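Local coordinates for protein alpha-galactosidase (Lactobacillus brevis, PDB 3MI6) that probably hydrolyses terminal, non-reducing alpha-D-galactose residues from alpha-D-galactosides, as a member of glycosyl hydrolase family 36, at residues Q87-T93 and L174-L180; A78-K82 and R99-L103; N257-A261 and L273-P278; V159-K165 and Q292-L298; E30-I34 and I73-Y77. All coordinates share one frame. Residues are numbered along the deposited sequence.

Interaction 1: Q87-T93 and L174-L180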
# COMPACT_ATOMS: atom_id res chain seq x y z
N GLN D 87 -14.35 22.53 -13.13
CA GLN D 87 -13.61 23.23 -14.15
C GLN D 87 -14.40 23.18 -15.44
O GLN D 87 -15.06 22.20 -15.71
CB GLN D 87 -12.22 22.63 -14.32
CG GLN D 87 -11.24 23.07 -13.24
CD GLN D 87 -11.10 24.60 -13.15
OE1 GLN D 87 -10.36 25.23 -13.93
NE2 GLN D 87 -11.80 25.20 -12.18
N PRO D 88 -14.36 24.25 -16.23
CA PRO D 88 -15.13 24.27 -17.48
C PRO D 88 -14.31 23.80 -18.66
O PRO D 88 -13.09 23.81 -18.61
CB PRO D 88 -15.47 25.75 -17.65
CG PRO D 88 -14.35 26.45 -17.02
CD PRO D 88 -13.89 25.60 -15.86
N ALA D 89 -14.99 23.40 -19.72
CA ALA D 89 -14.32 23.04 -20.96
C ALA D 89 -13.94 24.28 -21.73
O ALA D 89 -12.99 24.27 -22.50
CB ALA D 89 -15.22 22.20 -21.83
N PHE D 90 -14.69 25.36 -21.55
CA PHE D 90 -14.43 26.58 -22.31
C PHE D 90 -14.90 27.78 -21.50
O PHE D 90 -15.57 27.60 -20.48
CB PHE D 90 -15.18 26.53 -23.63
CG PHE D 90 -16.65 26.77 -23.48
CD1 PHE D 90 -17.50 25.73 -23.17
CD2 PHE D 90 -17.17 28.04 -23.62
CE1 PHE D 90 -18.84 25.93 -23.01
CE2 PHE D 90 -18.52 28.26 -23.46
CZ PHE D 90 -19.36 27.20 -23.16
N GLN D 91 -14.55 28.99 -21.95
CA GLN D 91 -15.07 30.23 -21.38
C GLN D 91 -14.97 31.36 -22.42
O GLN D 91 -14.00 31.42 -23.17
CB GLN D 91 -14.32 30.60 -20.09
CG GLN D 91 -14.96 31.72 -19.27
CD GLN D 91 -14.13 32.14 -18.06
OE1 GLN D 91 -12.97 32.55 -18.18
NE2 GLN D 91 -14.74 32.06 -16.89
N VAL D 92 -15.98 32.24 -22.46
CA VAL D 92 -16.02 33.34 -23.42
C VAL D 92 -16.33 34.69 -22.76
O VAL D 92 -17.34 34.83 -22.08
CB VAL D 92 -17.10 33.15 -24.50
CG1 VAL D 92 -16.81 34.04 -25.71
CG2 VAL D 92 -17.21 31.70 -24.91
N THR D 93 -15.47 35.67 -22.99
CA THR D 93 -15.64 37.01 -22.45
C THR D 93 -16.27 37.93 -23.51
O THR D 93 -15.81 37.97 -24.66
CB THR D 93 -14.27 37.64 -22.04
OG1 THR D 93 -13.54 36.72 -21.22
CG2 THR D 93 -14.47 38.95 -21.26
N LEU D 174 -15.77 38.62 -29.57
CA LEU D 174 -15.80 37.63 -28.49
C LEU D 174 -14.39 37.11 -28.20
O LEU D 174 -13.59 36.96 -29.12
CB LEU D 174 -16.72 36.47 -28.84
CG LEU D 174 -18.23 36.70 -28.94
CD1 LEU D 174 -18.86 35.47 -29.54
CD2 LEU D 174 -18.86 37.04 -27.58
N VAL D 175 -14.08 36.86 -26.93
CA VAL D 175 -12.76 36.31 -26.59
C VAL D 175 -12.86 34.90 -26.02
O VAL D 175 -13.68 34.65 -25.15
CB VAL D 175 -12.00 37.22 -25.61
CG1 VAL D 175 -10.60 36.68 -25.38
CG2 VAL D 175 -11.93 38.64 -26.15
N LEU D 176 -12.06 33.97 -26.55
CA LEU D 176 -12.00 32.62 -25.98
C LEU D 176 -10.88 32.56 -24.95
O LEU D 176 -9.70 32.60 -25.33
CB LEU D 176 -11.70 31.58 -27.04
CG LEU D 176 -12.74 31.35 -28.12
CD1 LEU D 176 -12.24 30.24 -28.99
CD2 LEU D 176 -14.05 30.98 -27.50
N ASN D 177 -11.24 32.45 -23.67
CA ASN D 177 -10.22 32.34 -22.63
C ASN D 177 -9.76 30.89 -22.43
O ASN D 177 -8.65 30.63 -21.96
CB ASN D 177 -10.75 32.87 -21.30
CG ASN D 177 -11.41 34.22 -21.43
OD1 ASN D 177 -10.74 35.25 -21.50
ND2 ASN D 177 -12.73 34.22 -21.45
N ARG D 178 -10.62 29.97 -22.81
CA ARG D 178 -10.41 28.56 -22.60
C ARG D 178 -11.16 27.79 -23.68
O ARG D 178 -12.38 27.94 -23.82
CB ARG D 178 -10.93 28.17 -21.21
CG ARG D 178 -10.96 26.70 -20.91
CD ARG D 178 -11.48 26.50 -19.50
NE ARG D 178 -10.59 27.12 -18.54
CZ ARG D 178 -9.99 26.47 -17.55
NH1 ARG D 178 -10.22 25.17 -17.37
NH2 ARG D 178 -9.16 27.13 -16.73
N ALA D 179 -10.44 26.97 -24.44
CA ALA D 179 -11.04 26.19 -25.52
C ALA D 179 -10.50 24.77 -25.51
O ALA D 179 -9.75 24.39 -26.40
CB ALA D 179 -10.77 26.84 -26.84
N LEU D 180 -10.88 23.99 -24.49
CA LEU D 180 -10.43 22.61 -24.42
C LEU D 180 -10.95 21.79 -25.60
O LEU D 180 -11.88 22.20 -26.28
CB LEU D 180 -10.85 21.95 -23.11
CG LEU D 180 -9.91 22.06 -21.90
CD1 LEU D 180 -8.62 22.74 -22.24
CD2 LEU D 180 -10.60 22.74 -20.72
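Arg178 buries more surface here than any other residue. It lies along the loop that leads into strand 90-93: its CD sits 3.8 Å from Pro88 CG, the ring atom CD of Pro88 covers one face of the guanidinium, and Arg178 NH1 gives a weak hydrogen bond to Pro88 O at 3.4 Å. Thr93, next in buried area, marks the other end of the pairing. Its backbone exchanges two hydrogen bonds with Val175, Thr93 N to Val175 O at 3.0 Å and Val175 N to Thr93 O at 3.1 Å, while its OG1 accepts a short one from Asn177 ND2 at 2.6 Å. Asn177 stands where the register slips by one residue, a beta bulge in an antiparallel ladder, and its own N binds Gln91 O at 3.0 Å. Beyond the bulge the pairing resumes, and Leu180 N reaches Ala89 O at 2.9 Å. On the sheet face carrying Val92 and Leu176 the contact is apolar, Val92 CG2 meeting Leu176 CD2 at 4.1 Å, and Phe166 and Phe291 pack against Leu176 there. The face with Gln91, Thr93 and Arg178 is mostly polar; in the second subunit Glu280 takes a hydrogen bond from Gln91 NE2, and Asp279 only a long, weak ion pair with Arg178 NH2. Apolar packing thus serves the domain interior, and Gln91 the subunit interface.

Interaction 2: A78-K82 and R99-L103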
# COMPACT_ATOMS: atom_id res chain seq x y z
N ALA D 78 -18.93 21.68 -20.67
CA ALA D 78 -19.55 22.62 -19.74
C ALA D 78 -18.89 24.00 -19.60
O ALA D 78 -17.69 24.17 -19.82
CB ALA D 78 -19.70 21.97 -18.36
N SER D 79 -19.69 24.98 -19.20
CA SER D 79 -19.19 26.31 -18.90
C SER D 79 -19.28 26.58 -17.41
O SER D 79 -19.94 25.85 -16.67
CB SER D 79 -20.04 27.35 -19.62
OG SER D 79 -21.37 27.28 -19.11
N LEU D 80 -18.64 27.65 -16.97
CA LEU D 80 -18.69 28.06 -15.58
C LEU D 80 -19.59 29.27 -15.42
O LEU D 80 -19.46 30.24 -16.17
CB LEU D 80 -17.29 28.42 -15.09
CG LEU D 80 -17.28 29.19 -13.77
CD1 LEU D 80 -17.50 28.25 -12.60
CD2 LEU D 80 -15.98 29.95 -13.60
N GLY D 81 -20.49 29.22 -14.44
CA GLY D 81 -21.33 30.36 -14.13
C GLY D 81 -22.80 30.02 -13.97
O GLY D 81 -23.59 30.82 -13.48
N LYS D 82 -23.14 28.80 -14.35
CA LYS D 82 -24.53 28.41 -14.43
C LYS D 82 -24.93 27.38 -13.38
O LYS D 82 -25.96 26.73 -13.52
CB LYS D 82 -24.80 27.88 -15.83
CG LYS D 82 -24.64 28.93 -16.93
CD LYS D 82 -26.00 29.39 -17.47
CE LYS D 82 -26.71 30.33 -16.51
NZ LYS D 82 -28.05 30.72 -17.01
N ARG D 99 -18.85 36.80 -18.52
CA ARG D 99 -18.25 35.55 -18.93
C ARG D 99 -19.29 34.42 -18.95
O ARG D 99 -18.94 33.24 -19.07
CB ARG D 99 -17.08 35.21 -17.99
CG ARG D 99 -15.92 36.21 -18.04
CD ARG D 99 -14.90 35.92 -16.96
NE ARG D 99 -15.53 35.80 -15.65
CZ ARG D 99 -15.92 36.84 -14.92
NH1 ARG D 99 -15.72 38.07 -15.37
NH2 ARG D 99 -16.49 36.66 -13.73
N ILE D 100 -20.56 34.80 -18.83
CA ILE D 100 -21.64 33.83 -18.86
C ILE D 100 -21.90 33.36 -20.28
O ILE D 100 -21.84 34.13 -21.23
CB ILE D 100 -22.92 34.39 -18.26
CG1 ILE D 100 -22.63 34.96 -16.87
CG2 ILE D 100 -23.97 33.32 -18.17
CD1 ILE D 100 -21.68 34.11 -16.05
N THR D 101 -22.18 32.07 -20.43
CA THR D 101 -22.51 31.51 -21.73
C THR D 101 -23.62 30.51 -21.60
O THR D 101 -23.55 29.60 -20.77
CB THR D 101 -21.30 30.84 -22.36
OG1 THR D 101 -20.41 31.85 -22.85
CG2 THR D 101 -21.74 29.98 -23.53
N GLU D 102 -24.66 30.65 -22.40
CA GLU D 102 -25.75 29.68 -22.35
C GLU D 102 -25.93 28.92 -23.65
O GLU D 102 -26.67 29.35 -24.52
CB GLU D 102 -27.05 30.34 -21.94
CG GLU D 102 -27.06 30.75 -20.49
CD GLU D 102 -28.11 31.77 -20.19
OE1 GLU D 102 -29.12 31.82 -20.93
OE2 GLU D 102 -27.94 32.53 -19.20
N LEU D 103 -25.23 27.80 -23.77
CA LEU D 103 -25.38 26.98 -24.96
C LEU D 103 -26.78 26.40 -25.04
O LEU D 103 -27.39 26.06 -24.02
CB LEU D 103 -24.36 25.86 -24.99
CG LEU D 103 -22.92 26.32 -25.21
CD1 LEU D 103 -22.01 25.11 -25.21
CD2 LEU D 103 -22.81 27.09 -26.51
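One salt bridge carries the polar chemistry between these two loops: Lys82 NZ to Glu102 OE2, 2.8 Å, with weak hydrogen-bond geometry. Both charges have further partners. In the second subunit, Thr439 O accepts a hydrogen bond from Lys82 NZ and Thr439 N gives one to Glu102 OE2, so both bind the backbone of one residue. Within the chain, Glu102 OE1 has a long, weak ion pair with Arg141, and Glu102 N hydrogen-bonds Asp140 OD1. Arg99 sends its charge to the neighbouring chain, NE forming a salt bridge with Glu280 of the second subunit.

The rest is packing without a regular strand pairing. Ile100 turns its CD1 to Gly81 CA at 4.2 Å; a CB on Gly81 would clash with that methyl, and its phi of 133° with psi of -11° would jam one against the preceding carbonyl as well. Lys82 lays its aliphatic part over the other loop, CG 4.0 Å from Thr101 O and CE 4.4 Å from Ile100 CG2. Ser79 OG lies 3.6 Å from Thr101 O. With the ionic groups shared between chains and the methylenes spent on local packing, the two loops present one composite surface to the second subunit.

Interaction 3: N257-A261 and L273-P278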
# COMPACT_ATOMS: atom_id res chain seq x y z
N ASN D 257 1.39 24.02 -26.03
CA ASN D 257 0.95 23.97 -24.64
C ASN D 257 -0.27 23.11 -24.44
O ASN D 257 -1.29 23.31 -25.09
CB ASN D 257 0.66 25.37 -24.16
CG ASN D 257 1.90 26.20 -24.03
OD1 ASN D 257 3.00 25.67 -24.08
ND2 ASN D 257 1.73 27.50 -23.86
N PHE D 258 -0.19 22.12 -23.56
CA PHE D 258 -1.36 21.30 -23.30
C PHE D 258 -1.76 21.22 -21.83
O PHE D 258 -0.97 21.54 -20.94
CB PHE D 258 -1.17 19.89 -23.86
CG PHE D 258 -0.29 19.03 -23.02
CD1 PHE D 258 1.08 19.02 -23.20
CD2 PHE D 258 -0.83 18.22 -22.05
CE1 PHE D 258 1.89 18.21 -22.44
CE2 PHE D 258 -0.02 17.41 -21.28
CZ PHE D 258 1.35 17.41 -21.48
N LEU D 259 -3.00 20.80 -21.59
CA LEU D 259 -3.49 20.45 -20.25
C LEU D 259 -4.20 19.08 -20.23
O LEU D 259 -5.04 18.80 -21.06
CB LEU D 259 -4.41 21.55 -19.70
CG LEU D 259 -5.22 21.20 -18.45
CD1 LEU D 259 -4.35 21.31 -17.23
CD2 LEU D 259 -6.41 22.13 -18.32
N ASP D 260 -3.83 18.25 -19.28
CA ASP D 260 -4.51 16.99 -19.01
C ASP D 260 -4.96 17.07 -17.58
O ASP D 260 -4.15 17.05 -16.67
CB ASP D 260 -3.54 15.82 -19.12
CG ASP D 260 -3.37 15.33 -20.53
OD1 ASP D 260 -3.94 15.94 -21.47
OD2 ASP D 260 -2.67 14.32 -20.71
N ALA D 261 -6.26 17.20 -17.37
CA ALA D 261 -6.74 17.53 -16.05
C ALA D 261 -7.87 16.62 -15.64
O ALA D 261 -8.79 16.35 -16.41
CB ALA D 261 -7.16 18.99 -15.97
N LEU D 273 -10.43 16.60 -18.63
CA LEU D 273 -10.35 17.69 -19.60
C LEU D 273 -9.06 17.56 -20.34
O LEU D 273 -8.05 17.36 -19.71
CB LEU D 273 -10.30 19.03 -18.87
CG LEU D 273 -11.59 19.60 -18.30
CD1 LEU D 273 -11.37 20.98 -17.73
CD2 LEU D 273 -12.61 19.64 -19.41
N THR D 274 -9.08 17.66 -21.67
CA THR D 274 -7.84 17.69 -22.44
C THR D 274 -7.85 18.62 -23.65
O THR D 274 -8.80 18.65 -24.42
CB THR D 274 -7.37 16.28 -22.87
OG1 THR D 274 -8.43 15.60 -23.53
CG2 THR D 274 -6.94 15.45 -21.65
N GLY D 275 -6.79 19.40 -23.81
CA GLY D 275 -6.62 20.24 -24.98
C GLY D 275 -5.52 21.27 -24.75
O GLY D 275 -4.59 21.06 -23.97
N ILE D 276 -5.64 22.40 -25.45
CA ILE D 276 -4.72 23.50 -25.28
C ILE D 276 -4.78 24.03 -23.85
O ILE D 276 -5.85 24.28 -23.31
CB ILE D 276 -5.06 24.63 -26.25
CG1 ILE D 276 -5.01 24.12 -27.68
CG2 ILE D 276 -4.11 25.80 -26.07
CD1 ILE D 276 -5.32 25.18 -28.70
N ASN D 277 -3.62 24.20 -23.24
CA ASN D 277 -3.53 24.72 -21.90
C ASN D 277 -4.23 26.08 -21.76
O ASN D 277 -3.79 27.06 -22.34
CB ASN D 277 -2.05 24.86 -21.54
CG ASN D 277 -1.83 25.20 -20.09
OD1 ASN D 277 -0.69 25.23 -19.64
ND2 ASN D 277 -2.92 25.45 -19.35
N PRO D 278 -5.32 26.14 -20.98
CA PRO D 278 -6.03 27.40 -20.76
C PRO D 278 -5.12 28.52 -20.27
O PRO D 278 -5.45 29.68 -20.50
CB PRO D 278 -7.05 27.03 -19.68
CG PRO D 278 -7.34 25.65 -19.95
CD PRO D 278 -6.05 25.01 -20.39
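The backbones run antiparallel as the two arms of a beta hairpin, strand 258-264 against strand 270-274. Ala261 and Leu273 form a hydrogen-bonded pair, Ala261 N to Leu273 O at 3.0 Å and Leu273 N to Ala261 O at 2.8 Å. At the next such pair Leu259 N reaches Gly275 O at 2.9 Å, but the return bond from Gly275 N to Leu259 O is weak at 3.3 Å. Gly275, with phi 166° and psi -153°, is where the chain turns a corner; past it Asn277 N still finds Asn257 O at 3.1 Å.

Among the side chains Leu259 has the most surface covered by the other segment, its CD2 3.6 Å from Pro278 CD. On the same face Ala261 CB and Leu273 CB are 4.3 Å apart. On the opposite face, Asp260 OD1 comes within 3.0 Å of Thr274 CG2. Past the corner Asn257 CB and Asn277 CB approach to 3.8 Å, and Asn257 OD1 accepts a hydrogen bond from Met223 N. The side chain of Asn257 is also about 10 Å from that of Met480, a predicted substrate-binding residue. Main-chain hydrogen bonding continues past the corner, and the Leu259-Pro278 packing adds an apolar contact to it.

Interaction 4: V159-K165 and Q292-L298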
# COMPACT_ATOMS: atom_id res chain seq x y z
N VAL D 159 -11.61 3.65 -31.15
CA VAL D 159 -11.28 5.07 -30.97
C VAL D 159 -12.44 6.01 -31.31
O VAL D 159 -13.07 5.88 -32.35
CB VAL D 159 -10.14 5.47 -31.92
CG1 VAL D 159 -10.00 6.99 -31.97
CG2 VAL D 159 -8.83 4.81 -31.51
N ILE D 160 -12.69 6.97 -30.44
CA ILE D 160 -13.57 8.09 -30.74
C ILE D 160 -12.70 9.33 -30.71
O ILE D 160 -11.97 9.52 -29.74
CB ILE D 160 -14.64 8.24 -29.66
CG1 ILE D 160 -15.68 7.12 -29.80
CG2 ILE D 160 -15.30 9.60 -29.73
CD1 ILE D 160 -16.52 6.87 -28.58
N VAL D 161 -12.75 10.14 -31.76
CA VAL D 161 -11.96 11.39 -31.85
C VAL D 161 -12.84 12.60 -31.65
O VAL D 161 -13.89 12.71 -32.28
CB VAL D 161 -11.31 11.56 -33.24
CG1 VAL D 161 -10.60 12.90 -33.32
CG2 VAL D 161 -10.36 10.44 -33.54
N LYS D 162 -12.42 13.54 -30.81
CA LYS D 162 -13.25 14.70 -30.49
C LYS D 162 -12.57 16.01 -30.79
O LYS D 162 -11.34 16.10 -30.71
CB LYS D 162 -13.68 14.66 -29.02
CG LYS D 162 -14.64 13.52 -28.69
CD LYS D 162 -14.85 13.39 -27.20
CE LYS D 162 -15.42 14.64 -26.60
NZ LYS D 162 -15.72 14.38 -25.19
N SER D 163 -13.36 17.02 -31.15
CA SER D 163 -12.87 18.40 -31.21
C SER D 163 -13.99 19.41 -31.00
O SER D 163 -15.14 19.04 -30.77
CB SER D 163 -12.14 18.69 -32.52
OG SER D 163 -13.06 18.89 -33.59
N ALA D 164 -13.64 20.69 -31.08
CA ALA D 164 -14.61 21.76 -30.99
C ALA D 164 -14.24 22.84 -31.97
O ALA D 164 -13.06 23.09 -32.20
CB ALA D 164 -14.67 22.31 -29.57
N LYS D 165 -15.25 23.47 -32.57
CA LYS D 165 -15.05 24.58 -33.49
C LYS D 165 -16.00 25.68 -33.11
O LYS D 165 -17.21 25.46 -33.06
CB LYS D 165 -15.35 24.16 -34.92
CG LYS D 165 -15.13 25.25 -35.94
CD LYS D 165 -15.62 24.80 -37.31
CE LYS D 165 -14.71 25.30 -38.42
NZ LYS D 165 -15.30 25.06 -39.77
N GLN D 292 -10.83 26.50 -34.42
CA GLN D 292 -10.81 25.03 -34.36
C GLN D 292 -9.86 24.50 -33.25
O GLN D 292 -8.67 24.86 -33.25
CB GLN D 292 -10.40 24.47 -35.73
CG GLN D 292 -10.23 22.96 -35.83
CD GLN D 292 -11.53 22.20 -35.57
OE1 GLN D 292 -12.49 22.29 -36.34
NE2 GLN D 292 -11.57 21.45 -34.47
N THR D 293 -10.34 23.68 -32.32
CA THR D 293 -9.42 23.05 -31.37
C THR D 293 -8.65 21.90 -32.02
O THR D 293 -9.12 21.32 -33.00
CB THR D 293 -10.09 22.49 -30.11
OG1 THR D 293 -10.77 21.27 -30.43
CG2 THR D 293 -11.07 23.48 -29.52
N PRO D 294 -7.46 21.57 -31.48
CA PRO D 294 -6.74 20.38 -31.95
C PRO D 294 -7.58 19.19 -31.54
O PRO D 294 -8.40 19.34 -30.64
CB PRO D 294 -5.44 20.40 -31.14
CG PRO D 294 -5.35 21.75 -30.56
CD PRO D 294 -6.74 22.26 -30.39
N GLU D 295 -7.38 18.04 -32.17
CA GLU D 295 -8.19 16.87 -31.87
C GLU D 295 -7.76 16.10 -30.61
O GLU D 295 -6.55 15.94 -30.34
CB GLU D 295 -8.24 15.93 -33.07
CG GLU D 295 -9.18 16.43 -34.14
CD GLU D 295 -9.21 15.53 -35.35
OE1 GLU D 295 -8.24 14.78 -35.58
OE2 GLU D 295 -10.22 15.58 -36.08
N ALA D 296 -8.74 15.63 -29.85
CA ALA D 296 -8.49 14.72 -28.73
C ALA D 296 -8.77 13.29 -29.18
O ALA D 296 -9.80 13.03 -29.77
CB ALA D 296 -9.38 15.09 -27.55
N ILE D 297 -7.84 12.38 -28.91
CA ILE D 297 -8.08 10.93 -29.09
C ILE D 297 -8.58 10.28 -27.80
O ILE D 297 -7.94 10.39 -26.77
CB ILE D 297 -6.80 10.15 -29.51
CG1 ILE D 297 -6.03 10.85 -30.64
CG2 ILE D 297 -7.16 8.74 -29.91
CD1 ILE D 297 -6.84 11.09 -31.89
N LEU D 298 -9.72 9.60 -27.86
CA LEU D 298 -10.28 8.87 -26.72
C LEU D 298 -10.42 7.38 -27.02
O LEU D 298 -10.61 6.97 -28.17
CB LEU D 298 -11.64 9.44 -26.33
CG LEU D 298 -11.68 10.38 -25.14
CD1 LEU D 298 -10.88 11.64 -25.45
CD2 LEU D 298 -13.11 10.77 -24.80
O HOH W 1 -12.56 17.08 -35.58
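This is antiparallel strand pairing deep in the large beta-sheet of the N-terminal domain, a beta-sandwich of the galactose mutarotase clan: strand 159-167 lies between strands 146-154 and 290-301. The axes of the segments 159-165 and 296-298 approach to 4.9 Å at an angle of 152°. Two hydrogen-bonded pairs form the regular part. Ile160 N meets Leu298 O at 3.1 Å and Leu298 N meets Ile160 O at 2.9 Å; Lys162 N binds Ala296 O at 2.9 Å and Ala296 N binds Lys162 O at 2.8 Å. Past them the register slips by one around Pro294, and Lys165 with Gln292 forms a second, separate ladder. Gln292 NE2 gives Ser163 OG a weak hydrogen bond at 3.1 Å. Thr293 spans the gap, its N giving a bond to Ala164 O at 2.8 Å and its OG1 accepting one from Ala164 N at 3.0 Å.

Val161 CG2 packs on Ile297 CD1 at 3.9 Å and Val159 CG1 on Ile297 CG2 at 3.9 Å, a patch covered by Phe315 of helix 305-319. On the other face Lys162 CD lies 4.0 Å from Leu298 CD2, while its NZ hydrogen-bonds Tyr21 OH. Glu295 has its charge met by Lys114, and Ser163 OG also bonds Asn150 ND2. A water links Ser163 and Glu295, 2.7 Å from Ser163 OG and donating to Glu295 OE2 at 2.8 Å.

Interaction 5: E30-I34 and I73-Y77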
# COMPACT_ATOMS: atom_id res chain seq x y z
N GLU D 30 -28.46 22.06 -23.12
CA GLU D 30 -27.07 21.59 -23.09
C GLU D 30 -27.01 20.08 -23.22
O GLU D 30 -27.97 19.39 -22.90
CB GLU D 30 -26.35 22.04 -21.80
CG GLU D 30 -25.85 23.46 -21.84
CD GLU D 30 -25.23 23.91 -20.52
OE1 GLU D 30 -25.99 24.22 -19.57
OE2 GLU D 30 -23.98 23.96 -20.42
N ALA D 31 -25.87 19.59 -23.69
CA ALA D 31 -25.64 18.15 -23.87
C ALA D 31 -25.22 17.46 -22.57
O ALA D 31 -24.31 17.93 -21.87
CB ALA D 31 -24.61 17.91 -24.97
N GLY D 32 -25.88 16.35 -22.27
CA GLY D 32 -25.66 15.59 -21.04
C GLY D 32 -25.05 14.23 -21.30
O GLY D 32 -25.58 13.40 -22.04
N GLN D 33 -23.90 14.01 -20.69
CA GLN D 33 -23.16 12.77 -20.87
C GLN D 33 -23.90 11.69 -20.11
O GLN D 33 -24.32 11.92 -18.97
CB GLN D 33 -21.75 12.96 -20.33
CG GLN D 33 -21.06 11.71 -19.94
CD GLN D 33 -20.74 10.85 -21.12
OE1 GLN D 33 -20.60 11.31 -22.26
NE2 GLN D 33 -20.59 9.56 -20.85
N ILE D 34 -24.09 10.54 -20.74
CA ILE D 34 -24.84 9.46 -20.10
C ILE D 34 -23.94 8.28 -19.69
O ILE D 34 -24.04 7.77 -18.58
CB ILE D 34 -25.99 8.92 -21.02
CG1 ILE D 34 -26.73 10.07 -21.69
CG2 ILE D 34 -26.98 8.08 -20.23
CD1 ILE D 34 -27.96 9.61 -22.41
N ILE D 73 -24.88 16.96 -12.51
CA ILE D 73 -25.13 16.52 -13.88
C ILE D 73 -23.86 16.37 -14.72
O ILE D 73 -23.15 17.34 -14.95
CB ILE D 73 -26.07 17.48 -14.63
CG1 ILE D 73 -27.49 17.43 -14.06
CG2 ILE D 73 -26.08 17.15 -16.12
CD1 ILE D 73 -28.46 18.32 -14.79
N LYS D 74 -23.58 15.15 -15.16
CA LYS D 74 -22.48 14.90 -16.09
C LYS D 74 -22.65 15.66 -17.41
O LYS D 74 -23.64 15.52 -18.12
CB LYS D 74 -22.36 13.42 -16.38
CG LYS D 74 -21.77 12.58 -15.27
CD LYS D 74 -22.25 11.15 -15.42
CE LYS D 74 -23.74 11.12 -15.15
NZ LYS D 74 -24.37 9.87 -15.57
N ALA D 75 -21.65 16.47 -17.75
CA ALA D 75 -21.74 17.30 -18.94
C ALA D 75 -20.80 16.83 -20.01
O ALA D 75 -19.86 16.08 -19.77
CB ALA D 75 -21.45 18.72 -18.59
N GLU D 76 -21.05 17.33 -21.21
CA GLU D 76 -20.27 16.94 -22.37
C GLU D 76 -19.30 18.06 -22.76
O GLU D 76 -18.25 17.81 -23.34
CB GLU D 76 -21.22 16.64 -23.53
CG GLU D 76 -20.55 16.02 -24.72
CD GLU D 76 -20.14 14.57 -24.48
OE1 GLU D 76 -20.41 14.04 -23.38
OE2 GLU D 76 -19.55 13.98 -25.42
N TYR D 77 -19.64 19.29 -22.41
CA TYR D 77 -18.81 20.44 -22.73
C TYR D 77 -19.35 21.58 -21.92
O TYR D 77 -20.15 22.36 -22.40
CB TYR D 77 -18.87 20.78 -24.23
CG TYR D 77 -17.64 21.48 -24.74
CD1 TYR D 77 -16.48 20.78 -25.01
CD2 TYR D 77 -17.64 22.84 -24.94
CE1 TYR D 77 -15.35 21.42 -25.46
CE2 TYR D 77 -16.52 23.49 -25.39
CZ TYR D 77 -15.38 22.77 -25.64
OH TYR D 77 -14.25 23.43 -26.09
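Lys74 opens the contact: its carbonyl O accepts a hydrogen bond from Gln33 N at 3.0 Å and also lies 3.6 Å from Gly32 CA, a CA-H...O contact. Its side chain runs along the strand, with CB 4.0 Å from Gln33 CB and NZ 3.7 Å from Ile34 O. Ala75 comes next, directly across from Gly32, their CA atoms 4.8 Å apart; its O lies 3.7 Å from Gln33 CB. This single bridge brings an irregular chain against strand 31-36, an edge strand that pairs on its other side with strand 19-25 in the four-stranded antiparallel N-terminal sheet. Asp185 of strand 174-186 accepts a hydrogen bond from Ala75 N, so the loop lies between that sheet and the larger domain body. Glu76 follows, N to Ala31 O a weak hydrogen bond at 3.4 Å, and its CB packs 3.9 Å from Ala31 CB. Glu76 OE2 is hydrogen-bonded by the hydroxyls of Tyr151 and Tyr21. Tyr77 then leads away, its ring meeting that of Phe90.

Overall arrangement
All five contacts lie on one side of the chain's centre and belong to the beta-rich N-terminal part of the enzyme. Along the chain interaction 5 closes first; interactions 1 and 2 cross, as do 1 and 4, while interaction 3 is nested inside the loop closed by interaction 4. Interactions 1 and 3 meet in one sheet through neighbouring strands 174-186 and 270-274, their centres about 12 Å apart. Interaction 2 sits about 9 Å from interaction 1, centre to centre, and both touch the second subunit. Tyr77 ties interaction 5 to 1 and 4. Packed sheets connect the subunit interface to the 290-301 strand, which precedes the barrel carrying the predicted catalytic residues.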